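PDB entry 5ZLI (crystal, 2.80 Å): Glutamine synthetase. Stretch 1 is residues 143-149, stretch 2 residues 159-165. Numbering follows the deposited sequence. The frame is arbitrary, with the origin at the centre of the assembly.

Stretch 1 (143-149) FIFDSIK
Stretch 2, residues 159-165: YEVDSEE

Strand 147-149 runs antiparallel to strand 159-162. Their N-to-C directions differ by 176°, and the strand axes approach to 4.6 Å. Ser147 pairs with Asp162 (CA to CA 5.0 Å), Ile148 with Val161 (4.4 Å) and Lys149 with Glu160 (5.1 Å). Backbone angles are extended, for example -139/131 at Ile148 and -91/154 at Val161.

Ser147 and Asp162 form a hydrogen-bonded pair. Asp162 N donates to Ser147 O at 2.9 Å, and Ser147 N to Asp162 O at 3.3 Å. Asp162 O also accepts from Asp146 N at 2.8 Å, so one carbonyl serves two successive amides. Asp146, at -87/-37, breaks the extended run between Phe145 and Ser147.

At the next hydrogen-bonded pair, Lys149 N donates to Glu160 O at 2.9 Å. The return bond, Glu160 N to Lys149 O, is 2.8 Å but weak, its angle being 129°. Lys149 O also lies 3.0 Å from Tyr159 CA, a CA-H...O contact.

The CA-to-CB bond of Asp146 (chi1 m) points toward stretch 2. Asp146 OD2 lies 2.9 Å from Glu164 N; Asp146 OD1 is hydrogen-bonded elsewhere in the structure.

Val161 (m) covers one face of the Phe145 ring (m, chi2 -54°), with Val161 CB 4.0 Å from the ring centroid. Val161 CG1 also meets Ile148 CD1 (t, p) at 3.8 Å.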

# COMPACT_ATOMS: atom_id res chain seq x y z
N PHE B 143 25.55 -5.68 27.66
CA PHE B 143 24.22 -5.31 27.21
C PHE B 143 23.76 -6.33 26.20
O PHE B 143 24.54 -6.81 25.37
CB PHE B 143 24.19 -3.94 26.54
CG PHE B 143 24.19 -2.79 27.48
CD1 PHE B 143 22.98 -2.27 27.96
CD2 PHE B 143 25.38 -2.21 27.89
CE1 PHE B 143 22.97 -1.20 28.84
CE2 PHE B 143 25.38 -1.14 28.76
CZ PHE B 143 24.18 -0.62 29.24
N ILE B 144 22.49 -6.63 26.22
CA ILE B 144 21.91 -7.49 25.22
C ILE B 144 20.85 -6.68 24.53
O ILE B 144 19.85 -6.30 25.14
CB ILE B 144 21.34 -8.76 25.81
CG1 ILE B 144 22.51 -9.58 26.37
CG2 ILE B 144 20.44 -9.45 24.76
CD1 ILE B 144 22.19 -11.04 26.64
N PHE B 145 21.10 -6.33 23.29
CA PHE B 145 20.18 -5.53 22.51
C PHE B 145 19.40 -6.40 21.52
O PHE B 145 19.71 -7.58 21.30
CB PHE B 145 20.96 -4.41 21.82
CG PHE B 145 21.53 -3.37 22.78
CD1 PHE B 145 20.70 -2.72 23.71
CD2 PHE B 145 22.88 -3.02 22.73
CE1 PHE B 145 21.20 -1.75 24.57
CE2 PHE B 145 23.40 -2.05 23.59
CZ PHE B 145 22.56 -1.42 24.51
N ASP B 146 18.33 -5.83 20.97
CA ASP B 146 17.60 -6.48 19.88
C ASP B 146 18.19 -6.14 18.53
O ASP B 146 18.22 -6.98 17.62
CB ASP B 146 16.11 -6.10 19.89
CG ASP B 146 15.41 -6.53 21.15
OD1 ASP B 146 15.80 -7.59 21.68
OD2 ASP B 146 14.47 -5.83 21.60
N SER B 147 18.64 -4.90 18.39
CA SER B 147 19.06 -4.36 17.12
C SER B 147 20.13 -3.31 17.33
O SER B 147 20.14 -2.57 18.32
CB SER B 147 17.86 -3.73 16.39
OG SER B 147 18.26 -3.02 15.22
N ILE B 148 21.02 -3.23 16.36
CA ILE B 148 22.00 -2.16 16.29
C ILE B 148 22.07 -1.77 14.82
O ILE B 148 22.04 -2.64 13.95
CB ILE B 148 23.35 -2.60 16.89
CG1 ILE B 148 24.47 -1.64 16.46
CG2 ILE B 148 23.60 -4.05 16.62
CD1 ILE B 148 24.23 -0.21 16.95
N LYS B 149 21.98 -0.47 14.53
CA LYS B 149 22.02 0.01 13.15
C LYS B 149 23.02 1.15 13.08
O LYS B 149 22.97 2.07 13.90
CB LYS B 149 20.65 0.50 12.66
CG LYS B 149 19.57 -0.58 12.61
CD LYS B 149 18.41 -0.16 11.71
CE LYS B 149 17.11 -0.87 12.13
NZ LYS B 149 15.91 -0.35 11.41
N TYR B 159 23.76 5.95 14.54
CA TYR B 159 23.64 4.69 15.26
C TYR B 159 22.26 4.59 15.90
O TYR B 159 21.58 5.59 16.15
CB TYR B 159 24.75 4.50 16.31
CG TYR B 159 24.54 5.15 17.67
CD1 TYR B 159 23.74 4.55 18.65
CD2 TYR B 159 25.22 6.31 18.02
CE1 TYR B 159 23.58 5.12 19.90
CE2 TYR B 159 25.07 6.88 19.27
CZ TYR B 159 24.25 6.29 20.20
OH TYR B 159 24.08 6.86 21.44
N GLU B 160 21.86 3.36 16.16
CA GLU B 160 20.64 3.14 16.91
C GLU B 160 20.68 1.75 17.52
O GLU B 160 20.65 0.74 16.80
CB GLU B 160 19.43 3.27 16.02
CG GLU B 160 18.17 2.94 16.79
CD GLU B 160 17.01 2.61 15.88
OE1 GLU B 160 16.65 1.40 15.80
OE2 GLU B 160 16.48 3.57 15.24
N VAL B 161 20.74 1.70 18.83
CA VAL B 161 20.51 0.44 19.50
C VAL B 161 19.02 0.38 19.78
O VAL B 161 18.35 1.41 19.90
CB VAL B 161 21.33 0.33 20.78
CG1 VAL B 161 22.78 0.26 20.41
CG2 VAL B 161 21.06 1.52 21.64
N ASP B 162 18.49 -0.83 19.90
CA ASP B 162 17.09 -0.96 20.23
C ASP B 162 16.94 -2.17 21.12
O ASP B 162 17.68 -3.15 21.00
CB ASP B 162 16.20 -1.08 18.99
CG ASP B 162 14.80 -0.52 19.24
OD1 ASP B 162 14.68 0.72 19.37
OD2 ASP B 162 13.82 -1.31 19.31
N SER B 163 15.99 -2.05 22.05
CA SER B 163 15.71 -3.06 23.05
C SER B 163 14.24 -2.98 23.40
O SER B 163 13.65 -1.90 23.35
CB SER B 163 16.52 -2.86 24.33
OG SER B 163 16.43 -4.01 25.15
N GLU B 164 13.66 -4.12 23.75
CA GLU B 164 12.27 -4.10 24.13
C GLU B 164 12.05 -3.37 25.44
O GLU B 164 10.97 -2.82 25.67
CB GLU B 164 11.72 -5.50 24.22
CG GLU B 164 10.22 -5.53 24.24
CD GLU B 164 9.70 -6.88 23.91
OE1 GLU B 164 10.42 -7.87 24.22
OE2 GLU B 164 8.60 -6.96 23.33
N GLU B 165 13.08 -3.34 26.29
CA GLU B 165 13.01 -2.70 27.60
C GLU B 165 13.21 -1.19 27.55
O GLU B 165 13.08 -0.54 28.58
CB GLU B 165 14.08 -3.31 28.49
CG GLU B 165 14.12 -4.83 28.52
CD GLU B 165 14.95 -5.37 29.68
OE1 GLU B 165 15.51 -4.55 30.44
OE2 GLU B 165 15.08 -6.62 29.85